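Local coordinates for hypothetical protein PA2218 (Pseudomonas aeruginosa, PDB 2HDW) that is uncharacterised but adopts the alpha/beta hydrolase fold and probably has hydrolase activity, at residues A[222-225]-A[226-230]; A[262-265]-A[266-270]; A[206-209]-A[210-214]. All coordinates share one frame; numbering follows the deposited sequence.

Contact 1: A[222-225]-A[226-230]; sequences QRTR and TLEQL
Arg-223 and Leu-227, one turn apart near the start of helix 220-240 in this alpha/beta hydrolase fold, meet on the side of the helix that faces the protein. Four successive i to i+4 bonds hold the helix here: the amides of Thr-226, Leu-227, Glu-228 and Gln-229 reach back to the carbonyls of Gln-222, Arg-223, Thr-224 and Arg-225. The Leu-227 N to Arg-223 O bond is 2.9 Å long with an N-H...O angle of 161°. The inner side is the packed one, because the loop of Met-293 covers it. The Arg-223 chain leaves the backbone with CG anti to N (chi1 173°) and stays extended to NE, which lies 4.0 Å from Leu-227 CD1; that methyl approaches the guanidinium obliquely. Beyond it NH2 of Arg-223 is hydrogen-bonded to the carbonyl of Met-293, whose loop is also touched by Thr-226, Leu-227 and Leu-230. Thr-226 turns OG1 back over the preceding turn, 3.1 Å from Gln-222 O. The outer side is more exposed and richer in charge. Thr-224 CG2 lies 3.9 Å from Glu-228 OE2, a carboxylate-to-methyl touch, while Thr-224 OG1 is bonded to the carbonyl of Leu-220. Arg-225 does not pair with Glu-228: its NE is 7.0 Å from Glu-228 OE1, and its bent chain (chi3 -44°) carries the guanidinium back toward the helix start, where NH2 forms a salt bridge with Glu-221. Gln-222 CA lies 3.5 Å above one face of the Arg-225 guanidinium, offset toward its rim. Gln-229, also exposed, runs along the same flank, and its CG comes to 3.1 Å from Arg-225 O.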
# COMPACT_ATOMS: atom_id res chain seq x y z
N GLN A 222 -20.23 -17.30 10.53
CA GLN A 222 -19.82 -17.08 9.15
C GLN A 222 -18.30 -17.15 9.03
O GLN A 222 -17.77 -17.68 8.05
CB GLN A 222 -20.34 -15.72 8.67
CG GLN A 222 -21.86 -15.59 8.86
CD GLN A 222 -22.42 -14.26 8.39
OE1 GLN A 222 -22.07 -13.19 8.90
NE2 GLN A 222 -23.32 -14.32 7.40
N ARG A 223 -17.59 -16.63 10.03
CA ARG A 223 -16.13 -16.66 10.04
C ARG A 223 -15.66 -18.10 10.12
O ARG A 223 -14.75 -18.52 9.40
CB ARG A 223 -15.58 -15.88 11.24
CG ARG A 223 -14.06 -16.00 11.43
CD ARG A 223 -13.59 -15.34 12.73
NE ARG A 223 -12.24 -15.77 13.10
CZ ARG A 223 -11.12 -15.14 12.77
NH1 ARG A 223 -11.16 -14.01 12.06
NH2 ARG A 223 -9.94 -15.66 13.12
N THR A 224 -16.30 -18.87 11.00
CA THR A 224 -15.97 -20.28 11.18
C THR A 224 -16.21 -21.05 9.89
O THR A 224 -15.42 -21.91 9.51
CB THR A 224 -16.81 -20.89 12.32
OG1 THR A 224 -16.54 -20.18 13.54
CG2 THR A 224 -16.49 -22.37 12.50
N ARG A 225 -17.32 -20.74 9.23
CA ARG A 225 -17.68 -21.38 7.97
C ARG A 225 -16.59 -21.11 6.93
O ARG A 225 -16.17 -22.01 6.20
CB ARG A 225 -19.02 -20.83 7.49
CG ARG A 225 -19.59 -21.46 6.23
CD ARG A 225 -20.55 -20.47 5.57
NE ARG A 225 -21.43 -19.85 6.56
CZ ARG A 225 -21.94 -18.62 6.45
NH1 ARG A 225 -21.67 -17.88 5.38
NH2 ARG A 225 -22.72 -18.14 7.41
N THR A 226 -16.13 -19.86 6.86
CA THR A 226 -15.09 -19.48 5.91
C THR A 226 -13.79 -20.23 6.20
O THR A 226 -13.14 -20.74 5.29
CB THR A 226 -14.82 -17.95 5.97
OG1 THR A 226 -16.00 -17.25 5.55
CG2 THR A 226 -13.66 -17.57 5.04
N LEU A 227 -13.42 -20.31 7.47
CA LEU A 227 -12.20 -21.01 7.86
C LEU A 227 -12.29 -22.50 7.52
O LEU A 227 -11.32 -23.10 7.06
CB LEU A 227 -11.93 -20.80 9.35
CG LEU A 227 -11.58 -19.36 9.72
CD1 LEU A 227 -11.43 -19.25 11.24
CD2 LEU A 227 -10.29 -18.94 9.01
N GLU A 228 -13.46 -23.09 7.75
CA GLU A 228 -13.64 -24.50 7.44
C GLU A 228 -13.41 -24.72 5.95
O GLU A 228 -12.76 -25.68 5.55
CB GLU A 228 -15.05 -24.96 7.83
CG GLU A 228 -15.31 -24.91 9.32
CD GLU A 228 -16.72 -25.35 9.68
OE1 GLU A 228 -17.62 -25.21 8.83
OE2 GLU A 228 -16.92 -25.82 10.82
N GLN A 229 -13.94 -23.81 5.13
CA GLN A 229 -13.79 -23.90 3.68
C GLN A 229 -12.33 -23.74 3.28
O GLN A 229 -11.86 -24.43 2.38
CB GLN A 229 -14.62 -22.80 2.99
CG GLN A 229 -16.12 -22.91 3.21
CD GLN A 229 -16.87 -21.75 2.58
OE1 GLN A 229 -16.73 -20.60 2.99
NE2 GLN A 229 -17.68 -22.05 1.57
N LEU A 230 -11.63 -22.82 3.93
CA LEU A 230 -10.22 -22.60 3.62
C LEU A 230 -9.45 -23.89 3.90
O LEU A 230 -8.54 -24.24 3.15
CB LEU A 230 -9.66 -21.44 4.45
CG LEU A 230 -10.25 -20.07 4.06
CD1 LEU A 230 -9.82 -18.99 5.04
CD2 LEU A 230 -9.80 -19.73 2.65

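Contact 2: A[262-265]-A[266-270]; sequences DYHD and YYMTP
Helix 258-267 ends here, with Tyr-267 N bonding Tyr-263 O at 2.8 Å and 166° and Met-268 N bonding His-264 O, before Met-268 leaves helical angles; the amide of Tyr-266 is only weakly held, shared between the carbonyls of Asp-262 and Tyr-263. Tyr-263 and Tyr-267 lie side by side and point the same way, Tyr-263 CD1 coming to 3.8 Å from Tyr-267 CE2. Tyr-266 sets its CD2 over the centre of the Tyr-267 ring, 3.6 Å above the plane. On the other flank, CB of Met-268 sits over one face of the His-264 imidazole in a CH-pi contact, 4.0 Å from the centroid and displaced toward the rim. This C-terminal helix end lies in the alpha/beta hydrolase fold between sheet strands 197-201 and 309-314. His-264 ND1 donates to Asp-265 OD1 at 3.2 Å, on the anti side of the carboxylate and 28° out of its plane; the oxygen lies at the edge of the imidazole, close to the ring plane, which favours this rotation of the ring. Thr-269 folds back on the last turn: OG1, placed between backbone N and carbonyl carbon (chi1 74°), donates to Asp-265 O at 2.6 Å and accepts from the amide of Arg-271, as in an ST turn, while CG2 lies beside the Asp-265 backbone. The tyrosines face inward: Tyr-263 OH bonds Tyr-204 OH and the Tyr-266 ring meets Tyr-348 edge-to-face.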
# COMPACT_ATOMS: atom_id res chain seq x y z
N ASP A 262 -16.90 1.83 -8.35
CA ASP A 262 -15.79 2.76 -8.36
C ASP A 262 -14.47 2.01 -8.56
O ASP A 262 -13.64 2.42 -9.37
CB ASP A 262 -15.70 3.54 -7.04
CG ASP A 262 -16.81 4.56 -6.89
OD1 ASP A 262 -17.53 4.83 -7.88
OD2 ASP A 262 -16.95 5.10 -5.77
N TYR A 263 -14.29 0.92 -7.82
CA TYR A 263 -13.07 0.12 -7.94
C TYR A 263 -12.90 -0.39 -9.36
O TYR A 263 -11.80 -0.35 -9.91
CB TYR A 263 -13.11 -1.07 -6.98
CG TYR A 263 -12.65 -0.77 -5.57
CD1 TYR A 263 -11.50 -0.03 -5.32
CD2 TYR A 263 -13.34 -1.29 -4.47
CE1 TYR A 263 -11.03 0.19 -4.02
CE2 TYR A 263 -12.88 -1.09 -3.16
CZ TYR A 263 -11.73 -0.35 -2.95
OH TYR A 263 -11.27 -0.16 -1.66
N HIS A 264 -13.99 -0.87 -9.95
CA HIS A 264 -13.94 -1.37 -11.32
C HIS A 264 -13.54 -0.25 -12.27
O HIS A 264 -12.69 -0.43 -13.14
CB HIS A 264 -15.31 -1.91 -11.74
CG HIS A 264 -15.43 -2.13 -13.22
ND1 HIS A 264 -15.59 -1.09 -14.11
CD2 HIS A 264 -15.36 -3.26 -13.96
CE1 HIS A 264 -15.61 -1.57 -15.34
NE2 HIS A 264 -15.47 -2.88 -15.28
N ASP A 265 -14.16 0.92 -12.11
CA ASP A 265 -13.86 2.04 -12.99
C ASP A 265 -12.40 2.47 -12.93
O ASP A 265 -11.89 3.08 -13.86
CB ASP A 265 -14.76 3.23 -12.67
CG ASP A 265 -16.21 2.96 -13.03
OD1 ASP A 265 -16.46 1.99 -13.79
OD2 ASP A 265 -17.09 3.71 -12.58
N TYR A 266 -11.74 2.15 -11.83
CA TYR A 266 -10.33 2.50 -11.70
C TYR A 266 -9.44 1.37 -12.20
O TYR A 266 -8.62 1.55 -13.11
CB TYR A 266 -9.97 2.80 -10.24
CG TYR A 266 -8.50 3.07 -10.05
CD1 TYR A 266 -7.94 4.28 -10.45
CD2 TYR A 266 -7.65 2.09 -9.54
CE1 TYR A 266 -6.56 4.51 -10.35
CE2 TYR A 266 -6.28 2.30 -9.44
CZ TYR A 266 -5.74 3.51 -9.84
OH TYR A 266 -4.39 3.72 -9.75
N TYR A 267 -9.62 0.19 -11.61
CA TYR A 267 -8.81 -0.98 -11.93
C TYR A 267 -9.09 -1.68 -13.25
O TYR A 267 -8.22 -2.39 -13.77
CB TYR A 267 -8.94 -2.02 -10.80
CG TYR A 267 -8.25 -1.65 -9.51
CD1 TYR A 267 -6.85 -1.57 -9.44
CD2 TYR A 267 -8.98 -1.40 -8.34
CE1 TYR A 267 -6.21 -1.25 -8.24
CE2 TYR A 267 -8.34 -1.07 -7.14
CZ TYR A 267 -6.96 -1.00 -7.10
OH TYR A 267 -6.32 -0.68 -5.91
N MET A 268 -10.28 -1.51 -13.81
CA MET A 268 -10.60 -2.20 -15.05
C MET A 268 -10.95 -1.34 -16.26
O MET A 268 -11.72 -1.75 -17.13
CB MET A 268 -11.69 -3.24 -14.78
CG MET A 268 -11.21 -4.41 -13.91
SD MET A 268 -9.96 -5.43 -14.73
CE MET A 268 -11.03 -6.72 -15.44
N THR A 269 -10.40 -0.13 -16.29
CA THR A 269 -10.59 0.77 -17.41
C THR A 269 -9.23 1.41 -17.59
O THR A 269 -8.33 1.22 -16.76
CB THR A 269 -11.61 1.90 -17.13
OG1 THR A 269 -11.02 2.87 -16.26
CG2 THR A 269 -12.88 1.35 -16.50
N PRO A 270 -9.03 2.15 -18.69
CA PRO A 270 -7.74 2.79 -18.91
C PRO A 270 -7.33 3.74 -17.77
O PRO A 270 -6.15 4.09 -17.64
CB PRO A 270 -7.94 3.52 -20.24
CG PRO A 270 -8.82 2.55 -20.98
CD PRO A 270 -9.85 2.18 -19.92

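Contact 3: A[206-209]-A[210-214]; sequences MTRV and MSKGY
Chi1 of 74° puts CG1 of Val-209 between the backbone N and the carbonyl carbon and leaves CG2 anti to the N; CG2 then lies over one face of the Tyr-214 ring, 4.2 Å from its centroid and 15° off the normal, a CH-pi contact displaced toward the rim. Tyr-214 is also met edge-to-face by Phe-259, and its OH bonds Tyr-204. The bent chains of Met-206 and Met-210 bring their CE methyls to 4.1 Å, beside Phe-105 and Phe-292. Short helix 206-212, which follows strand 197-201 of the hydrolase-fold sheet, stops before Gly-213, which leaves helical angles with positive phi; its amide is bonded weakly to Val-209 O. Two carbonyls earlier, Thr-207 O is gripped twice by Ser-211, from OG at 2.8 Å and from N at 3.0 Å, the two donors arriving from opposite faces of the carbonyl plane. On the outer side, Arg-208 NH1 and Lys-212 NZ lie 3.6 Å apart, like charges that probably repel; Asp-216 offers Arg-208 a long, weak ion pair. Lys-212 N bonds Arg-208 O at 2.8 Å.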
# COMPACT_ATOMS: atom_id res chain seq x y z
N MET A 206 -6.35 -4.26 6.53
CA MET A 206 -6.68 -5.52 5.87
C MET A 206 -6.99 -6.72 6.78
O MET A 206 -7.75 -7.61 6.37
CB MET A 206 -5.59 -5.90 4.85
CG MET A 206 -5.47 -4.94 3.64
SD MET A 206 -7.03 -4.53 2.75
CE MET A 206 -7.53 -6.19 2.27
N THR A 207 -6.44 -6.76 7.99
CA THR A 207 -6.73 -7.89 8.87
C THR A 207 -8.16 -7.75 9.39
O THR A 207 -8.89 -8.74 9.53
CB THR A 207 -5.75 -8.00 10.08
OG1 THR A 207 -5.88 -6.86 10.94
CG2 THR A 207 -4.32 -8.11 9.58
N ARG A 208 -8.57 -6.51 9.63
CA ARG A 208 -9.93 -6.26 10.11
C ARG A 208 -10.96 -6.58 9.02
O ARG A 208 -11.95 -7.25 9.28
CB ARG A 208 -10.09 -4.81 10.55
CG ARG A 208 -11.51 -4.44 10.96
CD ARG A 208 -11.64 -2.95 11.27
NE ARG A 208 -11.06 -2.60 12.56
CZ ARG A 208 -11.68 -2.76 13.73
NH1 ARG A 208 -12.91 -3.25 13.77
NH2 ARG A 208 -11.06 -2.43 14.85
N VAL A 209 -10.72 -6.11 7.80
CA VAL A 209 -11.68 -6.34 6.73
C VAL A 209 -11.82 -7.82 6.37
O VAL A 209 -12.92 -8.29 6.06
CB VAL A 209 -11.35 -5.52 5.46
CG1 VAL A 209 -10.15 -6.09 4.73
CG2 VAL A 209 -12.57 -5.49 4.55
N MET A 210 -10.72 -8.57 6.40
CA MET A 210 -10.80 -9.99 6.08
C MET A 210 -11.38 -10.81 7.22
O MET A 210 -11.97 -11.88 6.99
CB MET A 210 -9.42 -10.52 5.68
CG MET A 210 -9.07 -10.20 4.23
SD MET A 210 -7.78 -11.20 3.53
CE MET A 210 -6.55 -9.99 3.28
N SER A 211 -11.22 -10.32 8.44
CA SER A 211 -11.73 -11.02 9.61
C SER A 211 -13.20 -10.69 9.92
O SER A 211 -13.98 -11.59 10.26
CB SER A 211 -10.87 -10.70 10.84
OG SER A 211 -9.55 -11.17 10.65
N LYS A 212 -13.57 -9.42 9.79
CA LYS A 212 -14.93 -8.97 10.10
C LYS A 212 -15.76 -8.46 8.92
O LYS A 212 -16.92 -8.10 9.09
CB LYS A 212 -14.89 -7.87 11.16
CG LYS A 212 -14.15 -8.24 12.44
CD LYS A 212 -14.11 -7.06 13.40
CE LYS A 212 -13.47 -7.43 14.73
NZ LYS A 212 -13.36 -6.25 15.64
N GLY A 213 -15.18 -8.43 7.72
CA GLY A 213 -15.90 -7.93 6.57
C GLY A 213 -16.12 -6.43 6.69
O GLY A 213 -15.57 -5.80 7.60
N TYR A 214 -16.90 -5.85 5.79
CA TYR A 214 -17.17 -4.41 5.83
C TYR A 214 -18.14 -4.05 6.95
O TYR A 214 -19.24 -4.59 7.04
CB TYR A 214 -17.72 -3.94 4.49
CG TYR A 214 -16.67 -3.83 3.42
CD1 TYR A 214 -15.68 -2.86 3.48
CD2 TYR A 214 -16.67 -4.71 2.33
CE1 TYR A 214 -14.70 -2.76 2.50
CE2 TYR A 214 -15.69 -4.61 1.33
CZ TYR A 214 -14.71 -3.63 1.43
OH TYR A 214 -13.75 -3.52 0.45

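In the fold
All three are local contacts of successive helices 206-212, 220-240 and 258-267, inserted between neighbouring sheet strands 197-201 and 309-314, a placement consistent with a cap region of the hydrolase fold. Contacts 1 and 3, centres 14 Å apart, touch where Arg-223 NH1 packs 3.5 Å from Ser-211 CB; the Met-293 carbonyl accepts from both residues, weakly from Ser-211. Contact 2 comes to about 4 Å from contact 3 between nearest atoms, Tyr-204 OH bonding the hydroxyls of Tyr-263 and Tyr-214, but stays about 18 Å from contact 1. Tyr-263 also meets His-344, after strand 334-339, where such hydrolases usually carry their histidine; Met-206 touches the glycine-containing turn after strand 173-178, where the nucleophile elbow usually lies.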